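Local coordinates for protein pentalenene synthase (Streptomyces chartreusis NRRL 3882, PDB 6Q4S) that probably cyclises (2E,6E)-farnesyl diphosphate to the bicyclic sesquiterpenol 7-epi-alpha-eudesmol, with magnesium as cofactor and release of diphosphate, at residues R179-H184 against D217-M222. Residues are numbered along the deposited sequence; the frame is centred on the assembly and turned at random.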
loop_
_atom_site.group_PDB
_atom_site.type_symbol
_atom_site.label_atom_id
_atom_site.label_comp_id
_atom_site.label_asym_id
_atom_site.label_seq_id
_atom_site.Cartn_x
_atom_site.Cartn_y
_atom_site.Cartn_z
ATOM N N ARG A 179 -12.326 0.814 10.321
ATOM C CA ARG A 179 -11.020 0.298 9.944
ATOM C C ARG A 179 -10.899 -1.220 10.151
ATOM O O ARG A 179 -10.367 -1.901 9.310
ATOM C CB ARG A 179 -9.908 1.021 10.679
ATOM C CG ARG A 179 -9.931 2.576 10.537
ATOM C CD ARG A 179 -8.968 3.240 11.519
ATOM N NE ARG A 179 -7.599 2.730 11.429
ATOM C CZ ARG A 179 -6.753 2.627 12.438
ATOM N NH1 ARG A 179 -7.118 2.966 13.680
ATOM N NH2 ARG A 179 -5.561 2.075 12.262
ATOM N N THR A 180 -11.334 -1.726 11.295
ATOM C CA THR A 180 -11.126 -3.109 11.671
ATOM C C THR A 180 -12.043 -4.061 10.879
ATOM O O THR A 180 -11.774 -5.258 10.826
ATOM C CB THR A 180 -11.361 -3.368 13.202
ATOM O OG1 THR A 180 -12.696 -3.020 13.563
ATOM C CG2 THR A 180 -10.375 -2.527 14.070
ATOM N N VAL A 181 -13.143 -3.561 10.349
ATOM C CA VAL A 181 -14.099 -4.483 9.707
ATOM C C VAL A 181 -13.569 -5.020 8.349
ATOM O O VAL A 181 -13.962 -6.091 7.951
ATOM C CB VAL A 181 -15.478 -3.860 9.551
ATOM C CG1 VAL A 181 -15.510 -2.810 8.482
ATOM C CG2 VAL A 181 -16.541 -4.908 9.247
ATOM N N GLY A 182 -12.673 -4.295 7.685
ATOM C CA GLY A 182 -11.911 -4.911 6.561
ATOM C C GLY A 182 -12.732 -5.077 5.259
ATOM O O GLY A 182 -12.518 -6.019 4.440
ATOM N N ILE A 183 -13.627 -4.142 5.036
ATOM C CA ILE A 183 -14.564 -4.246 3.957
ATOM C C ILE A 183 -14.049 -3.542 2.699
ATOM O O ILE A 183 -14.498 -3.830 1.595
ATOM C CB ILE A 183 -15.915 -3.643 4.410
ATOM C CG1 ILE A 183 -16.658 -4.654 5.271
ATOM C CG2 ILE A 183 -16.790 -3.254 3.257
ATOM C CD1 ILE A 183 -16.912 -6.021 4.615
ATOM N N HIS A 184 -13.148 -2.567 2.838
ATOM C CA HIS A 184 -12.621 -1.925 1.651
ATOM C C HIS A 184 -11.923 -2.960 0.724
ATOM O O HIS A 184 -12.162 -2.959 -0.497
ATOM C CB HIS A 184 -11.660 -0.780 2.025
ATOM C CG HIS A 184 -12.382 0.413 2.594
ATOM N ND1 HIS A 184 -12.873 0.453 3.884
ATOM C CD2 HIS A 184 -12.718 1.593 2.027
ATOM C CE1 HIS A 184 -13.488 1.615 4.071
ATOM N NE2 HIS A 184 -13.394 2.323 2.962
ATOM N N ASP A 217 -19.222 0.805 7.511
ATOM C CA ASP A 217 -19.974 1.118 8.790
ATOM C C ASP A 217 -21.122 0.146 8.991
ATOM O O ASP A 217 -21.241 -0.484 10.040
ATOM C CB ASP A 217 -20.538 2.530 8.788
ATOM C CG ASP A 217 -19.455 3.590 8.803
ATOM O OD1 ASP A 217 -18.277 3.287 9.174
ATOM O OD2 ASP A 217 -19.775 4.722 8.403
ATOM N N THR A 218 -21.935 0.015 7.949
ATOM C CA THR A 218 -23.135 -0.762 7.990
ATOM C C THR A 218 -22.796 -2.125 8.355
ATOM O O THR A 218 -23.372 -2.686 9.256
ATOM C CB THR A 218 -23.822 -0.744 6.627
ATOM O OG1 THR A 218 -24.160 0.590 6.288
ATOM C CG2 THR A 218 -25.079 -1.598 6.603
ATOM N N ILE A 219 -21.824 -2.711 7.679
ATOM C CA ILE A 219 -21.480 -4.106 7.956
ATOM C C ILE A 219 -20.858 -4.279 9.319
ATOM O O ILE A 219 -21.174 -5.235 9.998
ATOM C CB ILE A 219 -20.565 -4.709 6.855
ATOM C CG1 ILE A 219 -21.345 -4.803 5.574
ATOM C CG2 ILE A 219 -20.033 -6.092 7.285
ATOM C CD1 ILE A 219 -20.453 -4.816 4.340
ATOM N N GLY A 220 -19.996 -3.351 9.745
ATOM C CA GLY A 220 -19.352 -3.515 11.090
ATOM C C GLY A 220 -20.398 -3.421 12.204
ATOM O O GLY A 220 -20.355 -4.173 13.185
ATOM N N PHE A 221 -21.342 -2.510 12.025
ATOM C CA PHE A 221 -22.416 -2.314 13.046
ATOM C C PHE A 221 -23.400 -3.510 13.065
ATOM O O PHE A 221 -23.800 -3.962 14.137
ATOM C CB PHE A 221 -23.174 -1.043 12.775
ATOM C CG PHE A 221 -22.373 0.245 12.984
ATOM C CD1 PHE A 221 -21.146 0.298 13.642
ATOM C CD2 PHE A 221 -22.885 1.416 12.478
ATOM C CE1 PHE A 221 -20.434 1.515 13.763
ATOM C CE2 PHE A 221 -22.189 2.624 12.596
ATOM C CZ PHE A 221 -20.993 2.678 13.240
ATOM N N MET A 222 -23.751 -4.072 11.886
ATOM C CA MET A 222 -24.576 -5.307 11.860
ATOM C C MET A 222 -23.871 -6.455 12.504
ATOM O O MET A 222 -24.451 -7.215 13.294
ATOM C CB MET A 222 -24.967 -5.691 10.404
ATOM C CG MET A 222 -25.896 -4.673 9.758
ATOM S SD MET A 222 -26.677 -5.015 8.120
ATOM C CE MET A 222 -26.990 -6.682 8.468
#
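Val181 and Ile183, at the break between helix 170-180 and helix 183-194, pack on Ile219 and Gly220 of helix 206-228, a worked example of a helix break seated on a neighbour largely through aliphatic groups. Side chain meets backbone at Gly220: Val181 CG2 lies 3.6 Å from Gly220 CA, an approach eased by the missing side chain, since a CB there would point at the valine. That methyl stands anti to the backbone N of Val181, which carries it across to the glycine and, more loosely, Val181 CG2 lies 4.2 Å from Ile219 CG2. Between side chains, Ile183 and Ile219 meet at a slant, with Ile183 CD1 3.8 Å and Ile183 CG1 3.9 Å from Ile219 CD1. Were Ile183 replaced by an alanine, Ile219 CD1 would probably lose its partner across this contact, and a gap would be likely to open beside Trp304 of helix 288-313. Gly182, with positive phi (76°), turns the chain between the two contacting residues. Arg177, which probably binds substrate, and Asn223, a probable magnesium ligand, adjoin Val181 and Ile219 respectively. The direct contact has no hydrogen bond and depends on apolar burial and fit, while the Arg178-Asp217 salt bridge and His184-Asp213 hydrogen bond add polar ties alongside.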